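Local structure of mucus binding proteinn (Lactobacillus reuteri, 4MT5) at residues Asn83-Lys87 against Val111-Tyr117. The protein probably binds mucin at the bacterial cell surface, to which it is anchored through the cell wall, this chain being one of its mucus-binding repeats. Residues are numbered along the deposited sequence; the frame is centred on the assembly and turned at random.
Sequences NAEQK and VTFKRGY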
loop_
_atom_site.group_PDB
_atom_site.type_symbol
_atom_site.label_atom_id
_atom_site.label_comp_id
_atom_site.label_asym_id
_atom_site.label_seq_id
_atom_site.Cartn_x
_atom_site.Cartn_y
_atom_site.Cartn_z
ATOM N N ASN A 83 -3.413 -4.418 7.953
ATOM C CA ASN A 83 -2.238 -3.708 7.470
ATOM C C ASN A 83 -2.512 -2.531 6.530
ATOM O O ASN A 83 -1.589 -1.842 6.090
ATOM C CB ASN A 83 -1.261 -4.696 6.846
ATOM C CG ASN A 83 -0.435 -5.392 7.884
ATOM O OD1 ASN A 83 -0.666 -5.215 9.077
ATOM N ND2 ASN A 83 0.544 -6.174 7.449
ATOM N N ALA A 84 -3.778 -2.286 6.238
ATOM C CA ALA A 84 -4.129 -1.171 5.384
ATOM C C ALA A 84 -3.596 0.088 5.998
ATOM O O ALA A 84 -3.415 0.165 7.217
ATOM C CB ALA A 84 -5.625 -1.075 5.229
ATOM N N GLU A 85 -3.323 1.073 5.156
ATOM C CA GLU A 85 -2.966 2.384 5.667
ATOM C C GLU A 85 -4.234 3.102 6.133
ATOM O O GLU A 85 -5.232 3.148 5.410
ATOM C CB GLU A 85 -2.222 3.211 4.622
ATOM C CG GLU A 85 -1.724 4.528 5.196
ATOM C CD GLU A 85 -1.062 5.429 4.163
ATOM O OE1 GLU A 85 -1.096 5.085 2.955
ATOM O OE2 GLU A 85 -0.512 6.486 4.568
ATOM N N GLN A 86 -4.188 3.635 7.354
ATOM C CA GLN A 86 -5.334 4.298 7.962
ATOM C C GLN A 86 -4.925 5.669 8.454
ATOM O O GLN A 86 -3.891 5.804 9.095
ATOM C CB GLN A 86 -5.860 3.483 9.142
ATOM C CG GLN A 86 -6.141 2.036 8.809
ATOM C CD GLN A 86 -6.729 1.278 9.973
ATOM O OE1 GLN A 86 -7.322 1.878 10.878
ATOM N NE2 GLN A 86 -6.568 -0.051 9.961
ATOM N N LYS A 87 -5.734 6.682 8.149
ATOM C CA LYS A 87 -5.539 8.040 8.673
ATOM C C LYS A 87 -6.844 8.584 9.265
ATOM O O LYS A 87 -7.855 8.661 8.575
ATOM C CB LYS A 87 -5.036 8.984 7.575
ATOM C CG LYS A 87 -3.655 8.635 6.999
ATOM C CD LYS A 87 -2.673 9.817 7.116
ATOM C CE LYS A 87 -1.326 9.467 6.509
ATOM N NZ LYS A 87 -0.952 8.032 6.758
ATOM N N VAL A 111 -13.619 10.732 11.264
ATOM C CA VAL A 111 -13.576 10.080 9.957
ATOM C C VAL A 111 -12.251 9.345 9.797
ATOM O O VAL A 111 -11.191 9.900 10.066
ATOM C CB VAL A 111 -13.821 11.057 8.779
ATOM C CG1 VAL A 111 -12.846 12.201 8.818
ATOM C CG2 VAL A 111 -13.731 10.329 7.451
ATOM N N THR A 112 -12.328 8.078 9.397
ATOM C CA THR A 112 -11.143 7.270 9.152
ATOM C C THR A 112 -11.000 7.000 7.662
ATOM O O THR A 112 -11.900 6.427 7.044
ATOM C CB THR A 112 -11.202 5.918 9.899
ATOM O OG1 THR A 112 -11.144 6.144 11.310
ATOM C CG2 THR A 112 -10.035 5.030 9.506
ATOM N N PHE A 113 -9.875 7.425 7.091
ATOM C CA PHE A 113 -9.555 7.141 5.703
ATOM C C PHE A 113 -8.719 5.870 5.656
ATOM O O PHE A 113 -7.766 5.739 6.417
ATOM C CB PHE A 113 -8.772 8.299 5.095
ATOM C CG PHE A 113 -9.579 9.542 4.910
ATOM C CD1 PHE A 113 -10.328 9.732 3.762
ATOM C CD2 PHE A 113 -9.588 10.530 5.880
ATOM C CE1 PHE A 113 -11.073 10.879 3.583
ATOM C CE2 PHE A 113 -10.332 11.682 5.707
ATOM C CZ PHE A 113 -11.076 11.856 4.555
ATOM N N LYS A 114 -9.081 4.932 4.784
ATOM C CA LYS A 114 -8.352 3.671 4.653
ATOM C C LYS A 114 -8.017 3.442 3.193
ATOM O O LYS A 114 -8.820 3.774 2.323
ATOM C CB LYS A 114 -9.203 2.505 5.158
ATOM C CG LYS A 114 -9.275 2.376 6.665
ATOM C CD LYS A 114 -10.396 1.443 7.090
ATOM C CE LYS A 114 -10.096 0.804 8.439
ATOM N NZ LYS A 114 -11.294 0.131 9.021
ATOM N N ARG A 115 -6.834 2.898 2.907
ATOM C CA ARG A 115 -6.516 2.473 1.534
ATOM C C ARG A 115 -5.609 1.264 1.482
ATOM O O ARG A 115 -4.804 1.023 2.383
ATOM C CB ARG A 115 -5.900 3.600 0.690
ATOM C CG ARG A 115 -4.458 3.939 1.036
ATOM C CD ARG A 115 -3.884 4.954 0.058
ATOM N NE ARG A 115 -2.611 5.518 0.514
ATOM C CZ ARG A 115 -1.996 6.550 -0.061
ATOM N NH1 ARG A 115 -2.531 7.140 -1.119
ATOM N NH2 ARG A 115 -0.842 6.985 0.419
ATOM N N GLY A 116 -5.740 0.503 0.409
ATOM C CA GLY A 116 -4.837 -0.601 0.173
ATOM C C GLY A 116 -3.629 -0.147 -0.624
ATOM O O GLY A 116 -3.549 1.001 -1.056
ATOM N N TYR A 117 -2.691 -1.062 -0.831
ATOM C CA TYR A 117 -1.497 -0.782 -1.614
ATOM C C TYR A 117 -0.891 -2.076 -2.122
ATOM O O TYR A 117 -1.306 -3.157 -1.722
ATOM C CB TYR A 117 -0.483 -0.027 -0.765
ATOM C CG TYR A 117 -0.254 -0.647 0.582
ATOM C CD1 TYR A 117 -0.991 -0.244 1.684
ATOM C CD2 TYR A 117 0.693 -1.632 0.757
ATOM C CE1 TYR A 117 -0.787 -0.803 2.932
ATOM C CE2 TYR A 117 0.903 -2.203 2.001
ATOM C CZ TYR A 117 0.161 -1.781 3.084
ATOM O OH TYR A 117 0.366 -2.351 4.318
#
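Glu85 and Arg115 lie side by side across an antiparallel beta hairpin formed by strands 85-96 and 104-120. The hairpin belongs to the Muc B2-like domain of this mucus-binding repeat, which has a ubiquitin-like beta-grasp fold. The Glu85 chain is extended, and its CG lies anti to the backbone N (chi1 -174°). This carries OE1 to the guanidinium edge, where it forms a salt bridge, accepting from Arg115 NE at 2.9 Å and from Arg115 NH2 at 3.2 Å. Both nitrogens approach from the same face of the carboxylate, whose plane is turned 48° from the guanidinium. Its other oxygen, OE2, forms a salt bridge with Lys87 NZ at 2.7 Å, so Glu85, Lys87 and Arg115 make a salt-bridge network. A glutamine in place of Glu85 would probably weaken this network, leaving Arg115 and Lys87 without the negative charge between them. Arg115 also makes a cation-pi contact with Tyr129. On the other side of the sheet, Gln86 and Lys114 run alongside each other, and Lys114 CE packs against the amide carbon CD of Gln86. Paired backbone bonds link Glu85 with Arg115 and Lys87 with Phe113. Beyond the bridges, Tyr117 OH donates to Asn83 O at 2.7 Å, from 44° above the carbonyl plane.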